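Local coordinates for protein putative short-chain dehydrogenase/reductase (Burkholderia xenovorans, PDB 5JY1) that binds NAD in a Rossmann fold and probably works as a short-chain dehydrogenase/reductase, perhaps on 3-oxoacyl substrates, at residues V101-V106 against H161-T166; A126-M131 against V172-S177; S151-T156 against P260-R265; A193-G198 against A217-G222. All blocks are in the same frame, centred on the assembly; numbering follows the deposited sequence.

How the contacts relate
Three of the four contacts border the bound NAD. Contacts 1 and 3 meet directly, their centres 13 Å apart: His161 ND1 lies 2.8 Å from Asp153 OD2, probably as a hydrogen bond, and the Tyr164 hydroxyl packs on Ser151, so Ser151, Tyr164 and the nicotinamide share one site. Contact 4, centred 12 Å from contact 3, touches it where Ala193 packs on the 151-152 backbone and Pro260 on the 217-222 loop; its 193-198 segment holds the carboxamide of the cofactor. Contact 2 lies apart, its centre 19 Å from that of contact 1, but both use helix 162-182, which carries Tyr164 and Lys168 to NAD, and both touch the second subunit.

Contact 1 of 4, residues V101-V106 against H161-T166; sequences VPTPNV and HGDYNT. With NAD (nicotinamide-adenine-dinucleotide), chain E; EDO (1,2-ethanediol), chain G; ACT (acetate ion), chain H.
Thr103 and Asp163 meet from opposite directions: Thr103 OG1 donates to Asp163 OD2 over 2.6 Å, using the syn lone pair of the carboxylate. The hydroxyl reaches it because OG1 stands between the backbone N and the carbonyl carbon (chi1 59°), while CG2 of Thr103 touches the same oxygen at 3.3 Å. Farther along the loop, Asn105 and His161 run side by side with amide and ring planes 51° apart, and Asn105 OD1 comes at the ring edge, 3.2 Å from His161 NE2. Water 1 lies between the backbones, accepting from Gly162 N and within bonding distance of Val106 O.

Farther out, Lys111 forms a salt bridge with Asp163 OD1 and Thr119 bonds to OD2, so the carboxylate is gripped at both oxygens; Asp153 holds His161 ND1. An ethanediol, probably from the crystallisation liquor, lies between loop and helix: its O1 donates to Thr103 OG1 at 3.1 Å, and its O2 lies over the His161 ring. Tyr164, next after Asp163, sets OH 2.7 Å from NAD O2D, with an acetate, probably of like origin, beside it. Tyr164 and Lys168, both binding NAD, form the Tyr-X-X-X-Lys signature of the short-chain dehydrogenase/reductase active site.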
# COMPACT_ATOMS: atom_id res chain seq x y z
N VAL A 101 -22.05 14.57 1.89
CA VAL A 101 -22.77 15.26 2.95
C VAL A 101 -21.99 15.10 4.25
O VAL A 101 -21.69 13.97 4.65
CB VAL A 101 -24.20 14.73 3.13
CG1 VAL A 101 -24.87 15.40 4.30
CG2 VAL A 101 -25.02 14.94 1.87
N PRO A 102 -21.64 16.19 4.94
CA PRO A 102 -20.86 16.06 6.17
C PRO A 102 -21.68 15.65 7.38
O PRO A 102 -22.88 15.92 7.47
CB PRO A 102 -20.29 17.48 6.36
CG PRO A 102 -21.32 18.36 5.73
CD PRO A 102 -21.83 17.59 4.54
N THR A 103 -21.01 14.99 8.32
CA THR A 103 -21.50 14.77 9.67
C THR A 103 -20.66 15.58 10.65
O THR A 103 -19.56 16.04 10.30
CB THR A 103 -21.45 13.28 10.05
OG1 THR A 103 -20.11 12.80 9.95
CG2 THR A 103 -22.36 12.46 9.14
N PRO A 104 -21.13 15.79 11.88
CA PRO A 104 -20.35 16.58 12.84
C PRO A 104 -18.97 15.98 13.09
O PRO A 104 -18.80 14.76 13.19
CB PRO A 104 -21.21 16.54 14.11
CG PRO A 104 -22.59 16.43 13.60
CD PRO A 104 -22.50 15.53 12.39
N ASN A 105 -17.98 16.86 13.20
CA ASN A 105 -16.59 16.48 13.50
C ASN A 105 -16.48 16.24 15.00
O ASN A 105 -16.27 17.17 15.78
CB ASN A 105 -15.62 17.56 13.05
CG ASN A 105 -15.73 17.85 11.58
OD1 ASN A 105 -15.86 16.93 10.77
ND2 ASN A 105 -15.68 19.13 11.22
N VAL A 106 -16.64 14.98 15.41
CA VAL A 106 -16.64 14.60 16.82
C VAL A 106 -15.79 13.35 16.97
O VAL A 106 -15.55 12.61 16.01
CB VAL A 106 -18.06 14.35 17.38
CG1 VAL A 106 -18.88 15.65 17.38
CG2 VAL A 106 -18.78 13.26 16.59
N HIS A 161 -13.40 12.02 11.92
CA HIS A 161 -14.02 11.63 10.66
C HIS A 161 -14.24 10.12 10.58
O HIS A 161 -14.29 9.57 9.48
CB HIS A 161 -13.17 12.09 9.47
CG HIS A 161 -13.05 13.58 9.35
ND1 HIS A 161 -12.17 14.17 8.47
CD2 HIS A 161 -13.70 14.58 9.97
CE1 HIS A 161 -12.28 15.49 8.57
NE2 HIS A 161 -13.21 15.76 9.47
N GLY A 162 -14.39 9.45 11.73
CA GLY A 162 -14.40 7.99 11.74
C GLY A 162 -15.43 7.37 10.80
O GLY A 162 -15.15 6.38 10.13
N ASP A 163 -16.64 7.95 10.75
CA ASP A 163 -17.67 7.41 9.87
C ASP A 163 -17.31 7.62 8.40
O ASP A 163 -17.45 6.71 7.57
CB ASP A 163 -19.04 8.03 10.20
CG ASP A 163 -19.01 9.57 10.21
OD1 ASP A 163 -17.96 10.18 10.46
OD2 ASP A 163 -20.08 10.17 9.98
N TYR A 164 -16.86 8.83 8.06
CA TYR A 164 -16.39 9.13 6.72
C TYR A 164 -15.26 8.20 6.30
O TYR A 164 -15.28 7.63 5.19
CB TYR A 164 -15.95 10.59 6.71
CG TYR A 164 -15.36 11.13 5.44
CD1 TYR A 164 -16.17 11.58 4.41
CD2 TYR A 164 -13.98 11.24 5.29
CE1 TYR A 164 -15.64 12.09 3.25
CE2 TYR A 164 -13.44 11.76 4.14
CZ TYR A 164 -14.27 12.18 3.12
OH TYR A 164 -13.74 12.71 1.97
N ASN A 165 -14.27 8.00 7.18
CA ASN A 165 -13.13 7.15 6.87
C ASN A 165 -13.56 5.72 6.58
O ASN A 165 -13.02 5.07 5.68
CB ASN A 165 -12.12 7.15 8.02
CG ASN A 165 -11.61 8.53 8.37
OD1 ASN A 165 -11.67 9.47 7.57
ND2 ASN A 165 -11.09 8.67 9.60
N THR A 166 -14.54 5.22 7.34
CA THR A 166 -15.05 3.88 7.14
C THR A 166 -15.77 3.76 5.79
O THR A 166 -15.50 2.83 5.02
CB THR A 166 -16.00 3.54 8.29
OG1 THR A 166 -15.24 3.54 9.51
CG2 THR A 166 -16.64 2.17 8.08
PA NAD E . -18.78 19.83 -1.52
O1A NAD E . -19.37 19.81 -0.14
O2A NAD E . -18.11 21.15 -1.88
O5B NAD E . -19.94 19.46 -2.67
C5B NAD E . -20.79 18.41 -2.36
C4B NAD E . -21.92 18.35 -3.47
O4B NAD E . -22.64 17.30 -3.27
C3B NAD E . -22.86 19.59 -3.27
O3B NAD E . -23.10 20.21 -4.50
C2B NAD E . -24.11 18.97 -2.70
O2B NAD E . -25.32 19.84 -2.95
C1B NAD E . -24.16 17.81 -3.35
N9A NAD E . -25.01 16.86 -2.65
C8A NAD E . -25.11 16.71 -1.33
N7A NAD E . -25.98 15.75 -1.09
C5A NAD E . -26.43 15.31 -2.27
C6A NAD E . -27.36 14.32 -2.58
N6A NAD E . -28.19 13.39 -1.82
N1A NAD E . -27.65 14.05 -3.84
C2A NAD E . -27.02 14.75 -4.84
N3A NAD E . -26.12 15.72 -4.55
C4A NAD E . -25.83 15.99 -3.24
O3 NAD E . -17.70 18.59 -1.62
PN NAD E . -16.16 18.62 -2.17
O1N NAD E . -15.27 19.25 -1.12
O2N NAD E . -15.99 19.37 -3.51
O5D NAD E . -15.70 17.03 -2.32
C5D NAD E . -16.20 16.27 -3.42
C4D NAD E . -15.70 14.79 -3.31
O4D NAD E . -14.39 14.76 -3.07
C3D NAD E . -16.37 14.13 -2.11
O3D NAD E . -16.63 12.83 -2.35
C2D NAD E . -15.30 14.26 -1.00
O2D NAD E . -15.60 13.24 0.04
C1D NAD E . -14.17 14.05 -1.64
N1N NAD E . -13.03 14.68 -0.99
C2N NAD E . -12.81 16.02 -1.10
C3N NAD E . -11.72 16.62 -0.47
C7N NAD E . -11.46 18.10 -0.58
O7N NAD E . -10.41 18.58 -0.19
N7N NAD E . -12.45 18.95 -1.14
C4N NAD E . -10.85 15.84 0.26
C5N NAD E . -11.06 14.51 0.37
C6N NAD E . -12.16 13.92 -0.27
C1 EDO G . -17.90 14.42 7.29
O1 EDO G . -18.58 13.16 7.30
C2 EDO G . -16.41 14.20 7.01
O2 EDO G . -15.84 15.39 6.45
C ACT H . -14.18 16.17 2.33
O ACT H . -13.25 16.25 3.15
OXT ACT H . -14.56 15.01 2.06
CH3 ACT H . -14.80 17.39 1.71
O HOH W 1 -14.40 10.24 14.57

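Contact 2 of 4, residues A126-M131 against V172-S177; sequences ATWWAM and VGLTRS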
# COMPACT_ATOMS: atom_id res chain seq x y z
N ALA A 126 -24.78 5.29 -2.38
CA ALA A 126 -24.92 6.12 -3.58
C ALA A 126 -24.01 5.64 -4.70
O ALA A 126 -24.43 5.59 -5.86
CB ALA A 126 -24.61 7.57 -3.24
N THR A 127 -22.75 5.32 -4.37
CA THR A 127 -21.81 4.83 -5.37
C THR A 127 -22.24 3.46 -5.90
O THR A 127 -22.25 3.23 -7.11
CB THR A 127 -20.41 4.76 -4.76
OG1 THR A 127 -19.97 6.08 -4.44
CG2 THR A 127 -19.42 4.12 -5.71
N TRP A 128 -22.61 2.55 -5.00
CA TRP A 128 -23.11 1.23 -5.37
C TRP A 128 -24.29 1.32 -6.34
O TRP A 128 -24.30 0.66 -7.38
CB TRP A 128 -23.51 0.49 -4.09
CG TRP A 128 -24.28 -0.82 -4.18
CD1 TRP A 128 -25.63 -0.98 -4.20
CD2 TRP A 128 -23.73 -2.15 -4.16
NE1 TRP A 128 -25.96 -2.31 -4.22
CE2 TRP A 128 -24.80 -3.05 -4.20
CE3 TRP A 128 -22.42 -2.65 -4.10
CZ2 TRP A 128 -24.62 -4.44 -4.20
CZ3 TRP A 128 -22.24 -4.02 -4.11
CH2 TRP A 128 -23.32 -4.90 -4.16
N TRP A 129 -25.31 2.12 -5.99
CA TRP A 129 -26.49 2.22 -6.84
C TRP A 129 -26.15 2.82 -8.20
O TRP A 129 -26.64 2.36 -9.24
CB TRP A 129 -27.56 3.07 -6.15
CG TRP A 129 -28.25 2.40 -5.01
CD1 TRP A 129 -28.58 1.09 -4.91
CD2 TRP A 129 -28.68 3.03 -3.80
NE1 TRP A 129 -29.21 0.85 -3.70
CE2 TRP A 129 -29.28 2.03 -3.00
CE3 TRP A 129 -28.62 4.34 -3.31
CZ2 TRP A 129 -29.82 2.29 -1.75
CZ3 TRP A 129 -29.16 4.60 -2.05
CH2 TRP A 129 -29.75 3.58 -1.29
N ALA A 130 -25.32 3.87 -8.21
CA ALA A 130 -25.02 4.52 -9.47
C ALA A 130 -24.16 3.63 -10.36
O ALA A 130 -24.38 3.57 -11.58
CB ALA A 130 -24.34 5.86 -9.22
N MET A 131 -23.18 2.93 -9.78
CA MET A 131 -22.36 2.01 -10.57
C MET A 131 -23.21 0.93 -11.22
O MET A 131 -23.05 0.64 -12.41
CB MET A 131 -21.29 1.37 -9.69
CG MET A 131 -20.21 2.34 -9.29
SD MET A 131 -19.01 1.64 -8.14
CE MET A 131 -18.41 0.26 -9.07
N VAL A 172 -13.16 2.10 -1.76
CA VAL A 172 -11.98 1.51 -2.38
C VAL A 172 -12.20 0.02 -2.64
O VAL A 172 -11.85 -0.49 -3.72
CB VAL A 172 -10.73 1.76 -1.53
CG1 VAL A 172 -9.52 1.05 -2.14
CG2 VAL A 172 -10.46 3.26 -1.40
N GLY A 173 -12.77 -0.70 -1.68
CA GLY A 173 -13.05 -2.11 -1.90
C GLY A 173 -14.02 -2.33 -3.04
O GLY A 173 -13.85 -3.25 -3.85
N LEU A 174 -15.05 -1.48 -3.13
CA LEU A 174 -16.03 -1.59 -4.21
C LEU A 174 -15.39 -1.27 -5.56
O LEU A 174 -15.67 -1.94 -6.56
CB LEU A 174 -17.20 -0.65 -3.93
CG LEU A 174 -18.32 -0.59 -4.98
CD1 LEU A 174 -18.87 -1.99 -5.27
CD2 LEU A 174 -19.42 0.36 -4.50
N THR A 175 -14.51 -0.26 -5.59
CA THR A 175 -13.79 0.11 -6.80
C THR A 175 -12.97 -1.06 -7.33
O THR A 175 -13.03 -1.41 -8.52
CB THR A 175 -12.87 1.30 -6.51
OG1 THR A 175 -13.66 2.42 -6.09
CG2 THR A 175 -12.03 1.68 -7.75
N ARG A 176 -12.18 -1.69 -6.46
CA ARG A 176 -11.38 -2.83 -6.88
C ARG A 176 -12.25 -3.99 -7.36
O ARG A 176 -11.90 -4.67 -8.33
CB ARG A 176 -10.46 -3.27 -5.74
CG ARG A 176 -9.47 -2.19 -5.33
CD ARG A 176 -8.67 -2.66 -4.12
NE ARG A 176 -7.67 -1.68 -3.69
CZ ARG A 176 -7.27 -1.57 -2.42
NH1 ARG A 176 -7.80 -2.35 -1.48
NH2 ARG A 176 -6.36 -0.65 -2.09
N SER A 177 -13.39 -4.24 -6.70
CA SER A 177 -14.24 -5.36 -7.09
C SER A 177 -14.79 -5.15 -8.49
O SER A 177 -14.78 -6.07 -9.32
CB SER A 177 -15.41 -5.51 -6.11
OG SER A 177 -14.98 -5.66 -4.77
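Leu174 reaches from helix 162-182 and is gripped by three side chains, Thr127, Trp128 and Met131. Its CG lies anti to the backbone N (chi1 178°), which carries both methyl branches toward helix 113-141. CD2 rests against Thr127 CG2 and Met131 SD, each 3.9 Å away on one flank, and also meets Trp128 CA. CD1 turns to the indole, meeting Trp128 CE3 at 3.8 Å near the ring plane, at its edge; the two side chains cross at about a right angle. Met131 SD lies alongside Leu174, and the bend at chi3 (58°) places CE 4.2 Å from Leu174 CG. The segment axes approach to 11.0 Å, 20° from parallel, and Leu174 spans this spacing.

The looser side faces other chains. Ser177 does not touch 126-131 and turns its hydroxyl back to Gly173 O; Asn165 ND2 of the second subunit donates to that hydroxyl. Arg176, partly exposed, reaches Thr154 O of the second subunit, while Trp128 NE1 bonds to Asp113 of that subunit. The near-parallel helices lie together on one face of the parallel Rossmann sheet and, with their counterparts, build a subunit interface of the short-chain dehydrogenase/reductase tetramer.

Contact 3 of 4, residues S151-T156 against P260-R265; sequences SIDTET and PGYNSR. With NAD (nicotinamide-adenine-dinucleotide), chain E.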
# COMPACT_ATOMS: atom_id res chain seq x y z
N SER A 151 -10.68 9.33 0.08
CA SER A 151 -10.01 10.41 0.78
C SER A 151 -8.73 9.90 1.43
O SER A 151 -8.66 8.76 1.91
CB SER A 151 -10.91 11.05 1.84
OG SER A 151 -10.20 12.03 2.58
N ILE A 152 -7.73 10.79 1.48
CA ILE A 152 -6.53 10.54 2.26
C ILE A 152 -6.86 10.27 3.73
O ILE A 152 -6.08 9.60 4.42
CB ILE A 152 -5.55 11.73 2.11
CG1 ILE A 152 -4.20 11.44 2.76
CG2 ILE A 152 -6.14 12.99 2.74
CD1 ILE A 152 -3.18 12.51 2.51
N ASP A 153 -8.00 10.76 4.21
CA ASP A 153 -8.41 10.50 5.60
C ASP A 153 -8.57 9.00 5.87
O ASP A 153 -8.40 8.57 7.02
CB ASP A 153 -9.72 11.21 5.92
CG ASP A 153 -9.57 12.72 6.08
OD1 ASP A 153 -8.43 13.25 6.04
OD2 ASP A 153 -10.61 13.37 6.29
N THR A 154 -8.92 8.21 4.84
CA THR A 154 -9.05 6.76 5.03
C THR A 154 -7.72 6.10 5.30
O THR A 154 -7.69 4.97 5.81
CB THR A 154 -9.66 6.07 3.81
OG1 THR A 154 -8.72 6.11 2.72
CG2 THR A 154 -10.93 6.75 3.38
N GLU A 155 -6.63 6.76 4.93
CA GLU A 155 -5.29 6.21 5.08
C GLU A 155 -4.58 6.74 6.32
O GLU A 155 -3.74 6.03 6.89
CB GLU A 155 -4.47 6.53 3.82
CG GLU A 155 -5.00 5.75 2.61
CD GLU A 155 -4.71 6.39 1.26
OE1 GLU A 155 -4.37 7.59 1.21
OE2 GLU A 155 -4.87 5.68 0.24
N THR A 156 -4.91 7.95 6.76
CA THR A 156 -4.35 8.48 8.00
C THR A 156 -5.23 8.17 9.20
O THR A 156 -4.80 8.43 10.34
CB THR A 156 -4.14 10.00 7.93
OG1 THR A 156 -5.41 10.66 7.84
CG2 THR A 156 -3.31 10.38 6.71
N PRO A 260 3.87 13.42 3.17
CA PRO A 260 4.06 13.72 4.60
C PRO A 260 2.87 13.36 5.47
O PRO A 260 3.02 13.32 6.69
CB PRO A 260 4.31 15.23 4.61
CG PRO A 260 3.53 15.73 3.43
CD PRO A 260 3.67 14.65 2.38
N GLY A 261 1.70 13.13 4.88
CA GLY A 261 0.53 12.99 5.72
C GLY A 261 0.17 14.33 6.36
O GLY A 261 0.54 15.41 5.88
N TYR A 262 -0.57 14.23 7.46
CA TYR A 262 -0.94 15.39 8.27
C TYR A 262 -1.42 14.89 9.62
O TYR A 262 -2.11 13.87 9.69
CB TYR A 262 -2.03 16.23 7.59
CG TYR A 262 -3.18 15.36 7.18
CD1 TYR A 262 -3.13 14.63 6.00
CD2 TYR A 262 -4.30 15.21 7.99
CE1 TYR A 262 -4.14 13.79 5.63
CE2 TYR A 262 -5.34 14.37 7.63
CZ TYR A 262 -5.25 13.67 6.45
OH TYR A 262 -6.25 12.82 6.06
N ASN A 263 -1.07 15.60 10.68
CA ASN A 263 -1.52 15.24 12.02
C ASN A 263 -2.82 15.98 12.32
O ASN A 263 -2.84 17.21 12.37
CB ASN A 263 -0.44 15.57 13.06
CG ASN A 263 -0.76 15.00 14.44
OD1 ASN A 263 -1.81 14.40 14.65
ND2 ASN A 263 0.16 15.19 15.38
N SER A 264 -3.91 15.23 12.50
CA SER A 264 -5.24 15.81 12.68
C SER A 264 -5.71 15.79 14.14
O SER A 264 -6.90 16.04 14.39
CB SER A 264 -6.25 15.10 11.77
OG SER A 264 -6.16 13.68 11.88
N ARG A 265 -4.83 15.53 15.10
CA ARG A 265 -5.27 15.54 16.49
C ARG A 265 -5.77 16.93 16.86
O ARG A 265 -5.05 17.92 16.66
CB ARG A 265 -4.16 15.13 17.45
CG ARG A 265 -4.65 15.11 18.90
CD ARG A 265 -3.52 14.91 19.92
NE ARG A 265 -2.88 13.60 19.75
CZ ARG A 265 -1.68 13.42 19.22
NH1 ARG A 265 -0.96 14.47 18.83
NH2 ARG A 265 -1.19 12.19 19.09
PA NAD E . -18.78 19.83 -1.52
O1A NAD E . -19.37 19.81 -0.14
O2A NAD E . -18.11 21.15 -1.88
O5B NAD E . -19.94 19.46 -2.67
C5B NAD E . -20.79 18.41 -2.36
C4B NAD E . -21.92 18.35 -3.47
O4B NAD E . -22.64 17.30 -3.27
C3B NAD E . -22.86 19.59 -3.27
O3B NAD E . -23.10 20.21 -4.50
C2B NAD E . -24.11 18.97 -2.70
O2B NAD E . -25.32 19.84 -2.95
C1B NAD E . -24.16 17.81 -3.35
N9A NAD E . -25.01 16.86 -2.65
C8A NAD E . -25.11 16.71 -1.33
N7A NAD E . -25.98 15.75 -1.09
C5A NAD E . -26.43 15.31 -2.27
C6A NAD E . -27.36 14.32 -2.58
N6A NAD E . -28.19 13.39 -1.82
N1A NAD E . -27.65 14.05 -3.84
C2A NAD E . -27.02 14.75 -4.84
N3A NAD E . -26.12 15.72 -4.55
C4A NAD E . -25.83 15.99 -3.24
O3 NAD E . -17.70 18.59 -1.62
PN NAD E . -16.16 18.62 -2.17
O1N NAD E . -15.27 19.25 -1.12
O2N NAD E . -15.99 19.37 -3.51
O5D NAD E . -15.70 17.03 -2.32
C5D NAD E . -16.20 16.27 -3.42
C4D NAD E . -15.70 14.79 -3.31
O4D NAD E . -14.39 14.76 -3.07
C3D NAD E . -16.37 14.13 -2.11
O3D NAD E . -16.63 12.83 -2.35
C2D NAD E . -15.30 14.26 -1.00
O2D NAD E . -15.60 13.24 0.04
C1D NAD E . -14.17 14.05 -1.64
N1N NAD E . -13.03 14.68 -0.99
C2N NAD E . -12.81 16.02 -1.10
C3N NAD E . -11.72 16.62 -0.47
C7N NAD E . -11.46 18.10 -0.58
O7N NAD E . -10.41 18.58 -0.19
N7N NAD E . -12.45 18.95 -1.14
C4N NAD E . -10.85 15.84 0.26
C5N NAD E . -11.06 14.51 0.37
C6N NAD E . -12.16 13.92 -0.27
O HOH W 2 -4.37 12.57 10.24
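Tyr262 sends its ring from the 260-265 loop against the short helix 153-156, meeting Ile152, Asp153 and Thr156. Its CB starts off aside from that helix, but CG sits between the backbone N and the carbonyl carbon (chi1 51°), which swings the ring across. On one edge, CD1 approaches Ile152 CD1 at 4.1 Å and CE1 comes to 3.5 Å from the same methyl, the isoleucine lying near the ring plane. Thr156 CG2 also packs on CE1, at 3.7 Å. CE2 is 3.7 Å from Thr156 OG1, which approaches the ring obliquely. At the tip, OH touches Ile152 CG2 and lies 2.9 Å from Thr156 OG1, a weak hydrogen bond at most. Tyr262 has two conformers, and in this one OH comes so close to Asp153 OD1 that their exact placement is doubtful.

Water 2 donates to Tyr262 O at 2.7 Å, bonds to Ser264 OG and is weakly bonded to Thr156 OG1 across the contact. Ser151 OG accepts from Asp153 N at 3.0 Å, a capping bond, and touches the nicotinamide. The tyrosine thus meets Ile152 with an apolar ring edge, and its hydroxyl ends among Thr156 OG1 and Asp153, whose other oxygen is taken by His161.

Contact 4 of 4, residues A193-G198 against A217-G222; sequences APTAMG and AARPLG. With NAD (nicotinamide-adenine-dinucleotide), chain E.
Thr195 and Arg219 bridge the end of strand 187-194, in the Rossmann sheet of the short-chain dehydrogenase/reductase fold, to the loop that follows helix 211-217. The contact is small, 62 Å² in all, and rests on this one pair of side chains.

The polar approach brings Arg219 NH1 to 2.9 Å from Thr195 OG1, which is set obliquely to the guanidinium, the two side chains sliding past each other in opposite directions. The arginine chain bends at chi3 (73°) to bring its head there. Other partners hold that head: Ser215 O accepts from NH2 and Asp254 O from NH1, so backbone carbonyls fix its rotation.

Backbone bonds shape both segments. Arg219 to Gly222 form a type I beta turn, closed by Gly222 N to Arg219 O, and Met197 is the centre of an inverse gamma turn. Backbone bonds with Val253 pair Ala193 with strand 250-253 and continue to Thr195 just past the strand end.

Between subunits, Arg265 NH1 of the fourth subunit bonds to Ala217 O.

Cofactor contacts lie on the other flank of 193-198. The CG of Pro194 packs near the ribose and nicotinamide nitrogen, while Pro194 O approaches the nicotinamide C4N at 2.9 Å. Ala196 reads the carboxamide twice: its O accepts a weak bond from NAD N7N at 3.4 Å, and its N donates to NAD O7N at 3.0 Å with an N-H...O angle of 158°.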
# COMPACT_ATOMS: atom_id res chain seq x y z
N ALA A 193 -8.28 10.23 -4.70
CA ALA A 193 -8.25 10.86 -3.39
C ALA A 193 -7.80 12.31 -3.58
O ALA A 193 -6.59 12.60 -3.63
CB ALA A 193 -7.30 10.12 -2.44
N PRO A 194 -8.73 13.24 -3.72
CA PRO A 194 -8.37 14.62 -4.03
C PRO A 194 -8.27 15.49 -2.80
O PRO A 194 -8.84 15.16 -1.75
CB PRO A 194 -9.54 15.07 -4.92
CG PRO A 194 -10.73 14.40 -4.21
CD PRO A 194 -10.19 13.05 -3.69
N THR A 195 -7.56 16.62 -2.89
CA THR A 195 -7.80 17.73 -1.99
C THR A 195 -7.95 18.98 -2.84
O THR A 195 -7.25 19.14 -3.84
CB THR A 195 -6.68 17.93 -0.95
OG1 THR A 195 -5.46 18.32 -1.59
CG2 THR A 195 -6.45 16.64 -0.18
N ALA A 196 -8.88 19.85 -2.45
CA ALA A 196 -9.10 21.06 -3.23
C ALA A 196 -9.92 22.05 -2.41
O ALA A 196 -10.48 21.72 -1.36
CB ALA A 196 -9.80 20.76 -4.56
N MET A 197 -9.99 23.28 -2.91
CA MET A 197 -10.72 24.36 -2.25
C MET A 197 -12.20 24.23 -2.57
O MET A 197 -12.74 24.85 -3.49
CB MET A 197 -10.15 25.71 -2.68
CG MET A 197 -8.70 25.92 -2.21
SD MET A 197 -7.91 27.43 -2.83
CE MET A 197 -7.72 27.02 -4.56
N GLY A 198 -12.87 23.36 -1.81
CA GLY A 198 -14.31 23.17 -1.90
C GLY A 198 -15.04 23.81 -0.74
O GLY A 198 -14.53 24.69 -0.05
N ALA A 217 1.22 24.97 2.70
CA ALA A 217 2.59 24.61 3.07
C ALA A 217 2.72 23.17 3.53
O ALA A 217 3.84 22.66 3.62
CB ALA A 217 3.09 25.55 4.17
N ALA A 218 1.60 22.49 3.82
CA ALA A 218 1.67 21.12 4.33
C ALA A 218 2.10 20.10 3.28
O ALA A 218 2.32 18.94 3.64
CB ALA A 218 0.31 20.72 4.89
N ARG A 219 2.22 20.47 2.01
CA ARG A 219 2.40 19.46 0.97
C ARG A 219 3.56 19.82 0.05
O ARG A 219 3.97 20.98 -0.03
CB ARG A 219 1.11 19.30 0.14
CG ARG A 219 0.71 20.54 -0.64
CD ARG A 219 -0.78 20.51 -0.90
NE ARG A 219 -1.52 20.80 0.32
CZ ARG A 219 -2.64 20.17 0.68
NH1 ARG A 219 -3.13 19.20 -0.08
NH2 ARG A 219 -3.25 20.51 1.81
N PRO A 220 4.10 18.82 -0.67
CA PRO A 220 5.29 19.07 -1.51
C PRO A 220 5.14 20.17 -2.54
O PRO A 220 6.12 20.88 -2.81
CB PRO A 220 5.52 17.71 -2.19
CG PRO A 220 5.06 16.73 -1.12
CD PRO A 220 3.85 17.38 -0.50
N LEU A 221 3.98 20.32 -3.16
CA LEU A 221 3.84 21.37 -4.17
C LEU A 221 3.52 22.73 -3.58
O LEU A 221 3.50 23.72 -4.32
CB LEU A 221 2.78 20.96 -5.21
CG LEU A 221 3.33 19.93 -6.21
CD1 LEU A 221 2.22 19.28 -7.01
CD2 LEU A 221 4.33 20.62 -7.16
N GLY A 222 3.29 22.80 -2.27
CA GLY A 222 3.26 24.09 -1.60
C GLY A 222 2.10 24.99 -1.98
O GLY A 222 2.17 26.20 -1.76
PA NAD E . -18.78 19.83 -1.52
O1A NAD E . -19.37 19.81 -0.14
O2A NAD E . -18.11 21.15 -1.88
O5B NAD E . -19.94 19.46 -2.67
C5B NAD E . -20.79 18.41 -2.36
C4B NAD E . -21.92 18.35 -3.47
O4B NAD E . -22.64 17.30 -3.27
C3B NAD E . -22.86 19.59 -3.27
O3B NAD E . -23.10 20.21 -4.50
C2B NAD E . -24.11 18.97 -2.70
O2B NAD E . -25.32 19.84 -2.95
C1B NAD E . -24.16 17.81 -3.35
N9A NAD E . -25.01 16.86 -2.65
C8A NAD E . -25.11 16.71 -1.33
N7A NAD E . -25.98 15.75 -1.09
C5A NAD E . -26.43 15.31 -2.27
C6A NAD E . -27.36 14.32 -2.58
N6A NAD E . -28.19 13.39 -1.82
N1A NAD E . -27.65 14.05 -3.84
C2A NAD E . -27.02 14.75 -4.84
N3A NAD E . -26.12 15.72 -4.55
C4A NAD E . -25.83 15.99 -3.24
O3 NAD E . -17.70 18.59 -1.62
PN NAD E . -16.16 18.62 -2.17
O1N NAD E . -15.27 19.25 -1.12
O2N NAD E . -15.99 19.37 -3.51
O5D NAD E . -15.70 17.03 -2.32
C5D NAD E . -16.20 16.27 -3.42
C4D NAD E . -15.70 14.79 -3.31
O4D NAD E . -14.39 14.76 -3.07
C3D NAD E . -16.37 14.13 -2.11
O3D NAD E . -16.63 12.83 -2.35
C2D NAD E . -15.30 14.26 -1.00
O2D NAD E . -15.60 13.24 0.04
C1D NAD E . -14.17 14.05 -1.64
N1N NAD E . -13.03 14.68 -0.99
C2N NAD E . -12.81 16.02 -1.10
C3N NAD E . -11.72 16.62 -0.47
C7N NAD E . -11.46 18.10 -0.58
O7N NAD E . -10.41 18.58 -0.19
N7N NAD E . -12.45 18.95 -1.14
C4N NAD E . -10.85 15.84 0.26
C5N NAD E . -11.06 14.51 0.37
C6N NAD E . -12.16 13.92 -0.27